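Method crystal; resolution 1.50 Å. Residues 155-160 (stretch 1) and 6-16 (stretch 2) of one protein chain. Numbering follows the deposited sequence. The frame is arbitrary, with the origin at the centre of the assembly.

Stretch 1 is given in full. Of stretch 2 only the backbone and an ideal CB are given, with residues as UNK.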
# COMPACT_ATOMS: atom_id res chain seq x y z
N TRP A 155 -4.32 0.45 14.09
CA TRP A 155 -3.79 1.09 12.89
C TRP A 155 -3.73 2.59 13.06
O TRP A 155 -4.57 3.16 13.76
CB TRP A 155 -4.71 0.83 11.70
CG TRP A 155 -5.08 -0.58 11.48
CD1 TRP A 155 -6.27 -1.16 11.78
CD2 TRP A 155 -4.27 -1.60 10.90
NE1 TRP A 155 -6.26 -2.48 11.43
CE2 TRP A 155 -5.03 -2.78 10.89
CE3 TRP A 155 -2.97 -1.63 10.39
CZ2 TRP A 155 -4.54 -3.98 10.39
CZ3 TRP A 155 -2.48 -2.83 9.89
CH2 TRP A 155 -3.26 -3.98 9.90
N PHE A 156 -2.75 3.20 12.42
CA PHE A 156 -2.70 4.65 12.25
C PHE A 156 -2.87 4.93 10.76
O PHE A 156 -2.15 4.38 9.93
CB PHE A 156 -1.38 5.22 12.78
CG PHE A 156 -1.30 6.72 12.71
CD1 PHE A 156 -1.80 7.51 13.74
CD2 PHE A 156 -0.73 7.35 11.62
CE1 PHE A 156 -1.72 8.89 13.68
CE2 PHE A 156 -0.66 8.72 11.55
CZ PHE A 156 -1.15 9.49 12.57
N VAL A 157 -3.85 5.77 10.44
CA VAL A 157 -4.18 6.10 9.06
C VAL A 157 -3.35 7.30 8.63
O VAL A 157 -3.40 8.34 9.28
CB VAL A 157 -5.67 6.39 8.91
CG1 VAL A 157 -6.04 6.67 7.46
CG2 VAL A 157 -6.45 5.22 9.42
N ALA A 158 -2.59 7.14 7.55
CA ALA A 158 -1.71 8.20 7.05
C ALA A 158 -1.72 8.24 5.53
O ALA A 158 -1.96 7.23 4.88
CB ALA A 158 -0.28 7.98 7.53
N PRO A 159 -1.46 9.42 4.95
CA PRO A 159 -1.34 9.45 3.50
C PRO A 159 -0.15 8.63 2.99
O PRO A 159 0.94 8.69 3.56
CB PRO A 159 -1.18 10.93 3.16
CG PRO A 159 -0.94 11.62 4.44
CD PRO A 159 -1.32 10.75 5.57
N ALA A 160 -0.38 7.85 1.94
CA ALA A 160 0.70 7.13 1.26
C ALA A 160 1.45 8.10 0.35
O ALA A 160 0.85 9.06 -0.15
CB ALA A 160 0.14 5.96 0.45
N UNK A 6 -4.22 9.94 21.69
CA UNK A 6 -3.38 10.62 20.71
C UNK A 6 -4.14 11.70 19.95
O UNK A 6 -3.52 12.65 19.46
CB UNK A 6 -2.80 9.60 19.72
N UNK A 7 -5.46 11.58 19.88
CA UNK A 7 -6.26 12.42 19.00
C UNK A 7 -7.11 13.47 19.72
O UNK A 7 -8.06 14.00 19.15
CB UNK A 7 -7.18 11.53 18.16
N UNK A 8 -6.74 13.79 20.95
CA UNK A 8 -7.48 14.77 21.73
C UNK A 8 -7.44 16.17 21.11
O UNK A 8 -8.42 16.90 21.17
CB UNK A 8 -6.92 14.82 23.15
N UNK A 9 -6.30 16.54 20.53
CA UNK A 9 -6.15 17.82 19.83
C UNK A 9 -5.97 17.62 18.32
O UNK A 9 -6.39 18.45 17.52
CB UNK A 9 -4.96 18.59 20.40
N UNK A 10 -5.35 16.50 17.95
CA UNK A 10 -5.05 16.16 16.57
C UNK A 10 -6.12 15.19 16.10
O UNK A 10 -6.44 14.26 16.81
CB UNK A 10 -3.65 15.56 16.43
N UNK A 11 -6.68 15.40 14.92
CA UNK A 11 -7.75 14.51 14.44
C UNK A 11 -7.22 13.38 13.59
O UNK A 11 -6.21 13.52 12.91
CB UNK A 11 -8.78 15.30 13.64
N UNK A 12 -7.93 12.25 13.65
CA UNK A 12 -7.59 11.08 12.85
C UNK A 12 -7.82 11.38 11.38
O UNK A 12 -8.77 12.09 11.03
CB UNK A 12 -8.41 9.86 13.28
N UNK A 13 -6.96 10.83 10.52
CA UNK A 13 -7.21 10.82 9.09
C UNK A 13 -8.22 9.72 8.79
O UNK A 13 -8.12 8.62 9.32
CB UNK A 13 -5.92 10.62 8.30
N UNK A 14 -9.19 10.00 7.93
CA UNK A 14 -10.21 9.00 7.61
C UNK A 14 -9.69 8.03 6.55
O UNK A 14 -9.05 8.44 5.59
CB UNK A 14 -11.49 9.68 7.13
N UNK A 15 -9.96 6.73 6.75
CA UNK A 15 -9.60 5.77 5.71
C UNK A 15 -10.22 6.11 4.37
O UNK A 15 -11.39 6.49 4.30
CB UNK A 15 -10.02 4.36 6.13
N UNK A 16 -9.44 5.94 3.32
CA UNK A 16 -9.87 6.21 1.96
C UNK A 16 -8.82 5.62 1.03
O UNK A 16 -7.68 5.39 1.44
CB UNK A 16 -10.06 7.71 1.71

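Position 6 has its CA-to-CB bond pointing toward stretch 1, but the ideal CB has no atom of that stretch within 5.5 Å, so many side chains would fit. The deposited residue is L6, which makes no contact with stretch 1.

Position 7 also points toward stretch 1, again with its CB beyond 5.5 Å. What lies in that direction is the aromatic ring of F156, chi1 t, whose end comes nearer than its CB does. A long apolar or aromatic side chain could span the gap. It is F7, chi1 m, with CZ 3.8 Å from F156 CE1; F156 CE1 lies at the edge of the F7 ring, near its plane.

Positions 8 and 9 are out of reach, and the geometry places little demand on either; they are N8 and A9.

Position 10 turns back toward stretch 1, with phi/psi of -99/133. The F156 ring is again the apolar surface on offer, too distant for a short side chain, so a long, flexible apolar chain would suit. The residue is M10, modelled as selenomethionine. With chi1 and chi2 both t, it extends to bring CE 4.1 Å from F156 CE1, at the edge of that ring.

Position 11 is out of reach, and position 12 is directed sideways with nothing within 5.5 Å of its CB; polar or charged chains are acceptable at both. They are E11 and R12.

Position 13 is the most tightly constrained. Its CA lies 5.6 Å from the CA of V157, the nearest pairing in the register, and its CB points toward the strand, only 3.5 Å from V157 O. That carbonyl is an acceptor, so a short donor-bearing side chain would suit, as would a small apolar one beside V157. It is N13, chi1 m, whose CB packs 4.0 Å from V157 CG1. A water also bridges the backbones: it accepts from N13 N at 2.9 Å and donates to V157 O at 2.7 Å.

Position 14 points away, so a polar chain is reasonable. It is E14; its backbone O still lies 4.0 Å from V157 CG1.

Position 15 is sideways, but its ideal CB is 4.8 Å from V157 CG1, and phi of -57 is compatible with proline; a compact apolar residue would suit. It is P15, with CG 4.2 Å from V157 CG2.

Position 16, also sideways, has no neighbour in stretch 1 within 5.5 Å of its CB, so stretch 1 leaves the choice open; it is A16.

Stretch 2, residues 6-16: LFNAMERNEPA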
# COMPACT_ATOMS: atom_id res chain seq x y z
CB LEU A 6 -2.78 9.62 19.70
CG LEU A 6 -1.54 8.89 20.19
CD1 LEU A 6 -1.15 7.81 19.20
CD2 LEU A 6 -0.39 9.86 20.39
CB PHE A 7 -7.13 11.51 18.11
CG PHE A 7 -6.33 10.52 17.33
CD1 PHE A 7 -5.59 10.94 16.23
CD2 PHE A 7 -6.25 9.19 17.72
CE1 PHE A 7 -4.82 10.04 15.51
CE2 PHE A 7 -5.47 8.29 17.01
CZ PHE A 7 -4.76 8.72 15.91
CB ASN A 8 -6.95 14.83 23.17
CG ASN A 8 -7.35 13.61 24.00
OD1 ASN A 8 -8.17 12.80 23.58
ND2 ASN A 8 -6.78 13.49 25.19
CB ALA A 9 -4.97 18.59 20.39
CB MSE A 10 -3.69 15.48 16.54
CG MSE A 10 -3.18 15.07 15.18
SE MSE A 10 -1.52 14.08 15.42
CE MSE A 10 -2.25 12.33 15.83
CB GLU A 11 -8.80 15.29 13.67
CG GLU A 11 -9.63 16.20 14.54
CD GLU A 11 -11.08 16.24 14.13
OE1 GLU A 11 -11.95 16.25 15.03
OE2 GLU A 11 -11.33 16.25 12.90
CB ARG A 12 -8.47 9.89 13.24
CG ARG A 12 -8.25 9.34 14.63
CD ARG A 12 -9.08 8.08 14.82
NE ARG A 12 -8.92 7.46 16.14
CZ ARG A 12 -9.50 7.89 17.25
NH1 ARG A 12 -9.29 7.24 18.39
NH2 ARG A 12 -10.27 8.97 17.26
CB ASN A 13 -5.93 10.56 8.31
CG ASN A 13 -4.84 11.59 8.57
OD1 ASN A 13 -3.67 11.25 8.76
ND2 ASN A 13 -5.23 12.87 8.56
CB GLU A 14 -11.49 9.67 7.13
CG GLU A 14 -12.31 10.24 8.27
CD GLU A 14 -12.75 9.17 9.26
OE1 GLU A 14 -13.44 8.21 8.83
OE2 GLU A 14 -12.41 9.29 10.46
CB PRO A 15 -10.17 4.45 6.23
CG PRO A 15 -10.27 4.63 7.68
CD PRO A 15 -10.59 6.06 7.90
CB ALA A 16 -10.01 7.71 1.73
O HOH W 1 -4.72 9.27 11.50
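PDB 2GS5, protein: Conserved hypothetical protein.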